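Local coordinates for protein serine proteinase inhibitor A (PDB 3E8L) that is a beta-trefoil inhibitor of endopeptidases that probably blocks trypsin and chymotrypsin at the same time through two reactive sites, at residues Y85-S90 with T99-G104; G110-Q115 with G160-N165. The protein carries 2 engineered substitutions. All coordinates share one frame; numbering follows the deposited sequence.

Interaction 1 of 2, residues Y85-S90 with T99-G104; sequences YKFSFS and TAWSIG. With SO4 (sulfate ion), chain I.
F87, F89 and W101 form an aromatic cluster inside the beta-trefoil, where 85-90 and 99-104 cross at a single bridge between S88 and A100. F87 CB lies over the five-membered ring of the indole, 3.6 Å from its centroid. The F87 ring turns its edge, chiefly CD2, to the face of the six-membered ring, with centroids 4.9 Å apart and planes at 59°. W101 NE1 sits over one face of the F89 ring, 3.3 Å from F89 CE2. An alanine at W101 would remove the indole and would probably loosen the seating of both phenylalanines. Two backbone bonds and one from a side chain hold the crossing. W101 N donates to F87 O at 2.8 Å, nearly along the C=O axis. F89 N reaches T99 O at 3.3 Å from above the carbonyl plane, a longer bond. T99 OG1, tucked between its own N and C (chi1 62°), donates to an in-plane lone pair of F89 O at 2.7 Å. Farther out, F131 meets the F87 ring and packs edge-to-face with W101, while L43, I117 and A119 also touch the indole. On the more exposed side, extended K86 makes a cation-pi contact with F128, and K86 NZ donates to O1 of a sulfate ion, probably from the crystallisation liquor, at 3.2 Å.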
# COMPACT_ATOMS: atom_id res chain seq x y z
N TYR A 85 0.01 7.88 3.84
CA TYR A 85 1.29 7.27 3.59
C TYR A 85 1.30 5.78 3.85
O TYR A 85 0.56 5.27 4.70
CB TYR A 85 2.36 7.94 4.43
CG TYR A 85 2.37 9.41 4.20
CD1 TYR A 85 2.92 9.94 3.03
CD2 TYR A 85 1.82 10.27 5.12
CE1 TYR A 85 2.92 11.31 2.80
CE2 TYR A 85 1.81 11.64 4.91
CZ TYR A 85 2.36 12.15 3.75
OH TYR A 85 2.34 13.51 3.56
N LYS A 86 2.15 5.09 3.09
CA LYS A 86 2.48 3.69 3.32
C LYS A 86 3.48 3.65 4.48
O LYS A 86 4.48 4.38 4.47
CB LYS A 86 3.09 3.14 2.04
CG LYS A 86 3.55 1.69 2.05
CD LYS A 86 3.69 1.25 0.58
CE LYS A 86 4.74 0.18 0.36
NZ LYS A 86 5.24 0.21 -1.05
N PHE A 87 3.18 2.83 5.49
CA PHE A 87 4.08 2.60 6.64
C PHE A 87 4.80 1.27 6.44
O PHE A 87 4.15 0.27 6.16
CB PHE A 87 3.27 2.54 7.94
CG PHE A 87 2.83 3.88 8.47
CD1 PHE A 87 2.57 4.96 7.62
CD2 PHE A 87 2.63 4.06 9.85
CE1 PHE A 87 2.15 6.19 8.14
CE2 PHE A 87 2.21 5.27 10.36
CZ PHE A 87 1.97 6.34 9.51
N SER A 88 6.12 1.25 6.59
CA SER A 88 6.89 0.02 6.36
C SER A 88 7.98 -0.13 7.41
O SER A 88 8.81 0.76 7.59
CB SER A 88 7.49 0.02 4.96
OG SER A 88 6.49 -0.09 3.95
N PHE A 89 7.96 -1.24 8.11
CA PHE A 89 8.99 -1.53 9.06
C PHE A 89 10.32 -1.80 8.37
O PHE A 89 10.38 -2.43 7.31
CB PHE A 89 8.62 -2.75 9.90
CG PHE A 89 7.61 -2.46 10.98
CD1 PHE A 89 7.83 -1.45 11.93
CD2 PHE A 89 6.46 -3.23 11.08
CE1 PHE A 89 6.89 -1.20 12.95
CE2 PHE A 89 5.52 -3.00 12.08
CZ PHE A 89 5.73 -1.99 13.02
N SER A 90 11.40 -1.33 8.98
CA SER A 90 12.74 -1.63 8.49
C SER A 90 13.23 -2.76 9.36
O SER A 90 13.66 -2.56 10.50
CB SER A 90 13.66 -0.41 8.63
OG SER A 90 14.89 -0.64 7.98
N THR A 99 6.90 -5.47 4.26
CA THR A 99 6.74 -5.10 5.65
C THR A 99 5.75 -3.92 5.77
O THR A 99 5.71 -3.23 6.81
CB THR A 99 8.12 -4.71 6.29
OG1 THR A 99 8.65 -3.57 5.61
CG2 THR A 99 9.12 -5.84 6.22
N ALA A 100 4.97 -3.67 4.72
CA ALA A 100 4.02 -2.55 4.74
C ALA A 100 2.86 -2.86 5.69
O ALA A 100 2.46 -4.02 5.84
CB ALA A 100 3.53 -2.25 3.34
N TRP A 101 2.33 -1.84 6.34
CA TRP A 101 1.21 -2.00 7.25
C TRP A 101 -0.06 -2.14 6.47
O TRP A 101 -0.18 -1.59 5.37
CB TRP A 101 1.05 -0.75 8.12
CG TRP A 101 2.06 -0.56 9.17
CD1 TRP A 101 3.33 -1.08 9.21
CD2 TRP A 101 1.93 0.26 10.34
NE1 TRP A 101 3.97 -0.66 10.36
CE2 TRP A 101 3.14 0.17 11.06
CE3 TRP A 101 0.90 1.04 10.86
CZ2 TRP A 101 3.33 0.84 12.26
CZ3 TRP A 101 1.11 1.71 12.05
CH2 TRP A 101 2.31 1.60 12.73
N SER A 102 -1.05 -2.85 7.03
CA SER A 102 -2.42 -2.70 6.51
C SER A 102 -3.56 -3.05 7.45
O SER A 102 -3.35 -3.65 8.50
CB SER A 102 -2.59 -3.40 5.14
OG SER A 102 -2.36 -4.76 5.24
N ILE A 103 -4.76 -2.62 7.07
CA ILE A 103 -5.96 -2.94 7.79
C ILE A 103 -6.28 -4.40 7.57
O ILE A 103 -6.47 -4.86 6.46
CB ILE A 103 -7.15 -2.12 7.31
CG1 ILE A 103 -6.76 -0.65 7.22
CG2 ILE A 103 -8.32 -2.29 8.26
CD1 ILE A 103 -7.69 0.15 6.38
N GLY A 104 -6.34 -5.14 8.65
CA GLY A 104 -6.58 -6.56 8.54
C GLY A 104 -8.05 -6.90 8.66
O GLY A 104 -8.84 -6.14 9.24
S SO4 I . 3.83 3.48 -2.86
O1 SO4 I . 3.68 2.05 -3.15
O2 SO4 I . 5.24 3.83 -2.77
O3 SO4 I . 3.16 4.27 -3.90
O4 SO4 I . 3.22 3.79 -1.57

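Interaction 2 of 2, residues G110-Q115 with G160-N165; sequences GGISFQ and GSFNVN
F114 and F162 lie alongside each other, pointing opposite ways, and make the dense part of this contact, which has no direct hydrogen bond between 110-115 and 160-165. F114 CB rests over the face of the F162 ring, 3.7 Å from its centroid. The rings incline at 47°, and F114 CD1 comes within 3.4 Å of F162 CD2. This placement follows from the F114 ring standing above its own backbone, CG flanked by both N and C (chi1 68°). I112 crosses F162 obliquely, its CG2 3.7 Å from F162 CD1, and F114 CZ meets V164 CG2 tip to tip at 4.2 Å. The exposed end at G110 and N165 is looser and wetter. A water donates to G110 O at 2.7 Å and accepts from N165 N at 3.0 Å, and N165 ND2 approaches G110 CA at 3.7 Å. G110 has a positive phi (76°), and a CB there would probably be crowded by V164 CG1 and N165 N. The contact lies in an outer part of the trefoil, about 17 Å from centre of contact to centre of chain. L169 of the adjoining strand 167-172 touches F114 and V164 and pairs through its backbone with F162, while F114 pairs with E107 on strand 107-108.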
# COMPACT_ATOMS: atom_id res chain seq x y z
N GLY A 110 -8.19 -13.61 21.92
CA GLY A 110 -8.14 -13.21 23.32
C GLY A 110 -9.51 -12.79 23.80
O GLY A 110 -9.64 -12.03 24.76
N GLY A 111 -10.55 -13.30 23.15
CA GLY A 111 -11.91 -12.88 23.45
C GLY A 111 -12.17 -11.48 22.92
O GLY A 111 -13.13 -10.85 23.32
N ILE A 112 -11.30 -10.99 22.04
CA ILE A 112 -11.47 -9.68 21.43
C ILE A 112 -11.78 -9.81 19.93
O ILE A 112 -11.08 -10.53 19.20
CB ILE A 112 -10.22 -8.77 21.65
CG1 ILE A 112 -9.86 -8.66 23.14
CG2 ILE A 112 -10.46 -7.39 21.08
CD1 ILE A 112 -10.72 -7.73 23.98
N SER A 113 -12.85 -9.15 19.49
CA SER A 113 -13.14 -9.04 18.07
C SER A 113 -12.72 -7.68 17.57
O SER A 113 -13.18 -6.64 18.09
CB SER A 113 -14.61 -9.28 17.78
OG SER A 113 -14.94 -10.62 18.09
N PHE A 114 -11.83 -7.67 16.58
CA PHE A 114 -11.37 -6.44 15.98
C PHE A 114 -10.77 -6.66 14.59
O PHE A 114 -10.50 -7.79 14.19
CB PHE A 114 -10.37 -5.73 16.90
CG PHE A 114 -9.04 -6.45 17.06
CD1 PHE A 114 -7.84 -5.74 16.95
CD2 PHE A 114 -8.97 -7.82 17.33
CE1 PHE A 114 -6.61 -6.37 17.11
CE2 PHE A 114 -7.75 -8.46 17.49
CZ PHE A 114 -6.56 -7.72 17.38
N GLN A 115 -10.59 -5.55 13.88
CA GLN A 115 -9.76 -5.52 12.69
C GLN A 115 -8.37 -5.06 13.10
O GLN A 115 -8.17 -3.89 13.40
CB GLN A 115 -10.34 -4.55 11.66
CG GLN A 115 -11.71 -4.91 11.16
CD GLN A 115 -12.18 -3.92 10.12
OE1 GLN A 115 -12.95 -3.01 10.43
NE2 GLN A 115 -11.65 -4.05 8.90
N GLY A 160 -6.92 2.56 17.11
CA GLY A 160 -6.79 2.51 18.57
C GLY A 160 -6.17 1.21 19.07
O GLY A 160 -5.76 0.36 18.29
N SER A 161 -6.13 1.04 20.39
CA SER A 161 -5.46 -0.11 20.98
C SER A 161 -6.43 -1.14 21.58
O SER A 161 -7.49 -0.77 22.11
CB SER A 161 -4.49 0.36 22.06
OG SER A 161 -5.21 0.90 23.15
N PHE A 162 -6.03 -2.42 21.51
CA PHE A 162 -6.77 -3.52 22.12
C PHE A 162 -5.89 -4.38 23.04
O PHE A 162 -4.84 -4.86 22.61
CB PHE A 162 -7.37 -4.43 21.03
CG PHE A 162 -8.36 -3.75 20.15
CD1 PHE A 162 -9.72 -3.82 20.44
CD2 PHE A 162 -7.95 -3.07 19.01
CE1 PHE A 162 -10.67 -3.20 19.61
CE2 PHE A 162 -8.89 -2.44 18.18
CZ PHE A 162 -10.26 -2.52 18.48
N ASN A 163 -6.32 -4.60 24.28
CA ASN A 163 -5.60 -5.51 25.18
C ASN A 163 -5.96 -6.95 24.84
O ASN A 163 -7.05 -7.43 25.18
CB ASN A 163 -5.88 -5.19 26.67
CG ASN A 163 -5.08 -6.09 27.65
OD1 ASN A 163 -4.70 -5.65 28.74
ND2 ASN A 163 -4.85 -7.35 27.28
N VAL A 164 -5.04 -7.63 24.16
CA VAL A 164 -5.24 -8.99 23.68
C VAL A 164 -4.25 -9.93 24.37
O VAL A 164 -3.05 -9.87 24.09
CB VAL A 164 -5.04 -9.06 22.18
CG1 VAL A 164 -5.27 -10.45 21.67
CG2 VAL A 164 -5.97 -8.10 21.48
N ASN A 165 -4.74 -10.78 25.27
CA ASN A 165 -3.87 -11.66 26.07
C ASN A 165 -2.68 -10.89 26.64
O ASN A 165 -1.53 -11.26 26.39
CB ASN A 165 -3.35 -12.85 25.23
CG ASN A 165 -4.46 -13.74 24.68
OD1 ASN A 165 -4.47 -14.06 23.48
ND2 ASN A 165 -5.39 -14.14 25.55
O HOH W 1 -7.56 -10.92 26.16

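Strand 84-89 comes first; the chain then turns through the short strand 92-94 and returns, so that interaction 1 closes a loop of eight intervening residues. Strand 101-103 leads on through 107-108 into 110-115, where interaction 2 opens. It closes only after 44 more residues, a span that includes 130-135, the neighbour of 84-89, and 142-147 beyond it in the same sheet. The two contacts therefore run in series, neither nested nor crossed. Interaction 1 joins the four-stranded sheet to the one holding 101-103 and 113-119; interaction 2 joins the latter to the hairpin 159-164/167-172. Their centres are 19 Å apart, yet G104 and I103 pack against Q115 where strands 101-103 and 113-119 run side by side.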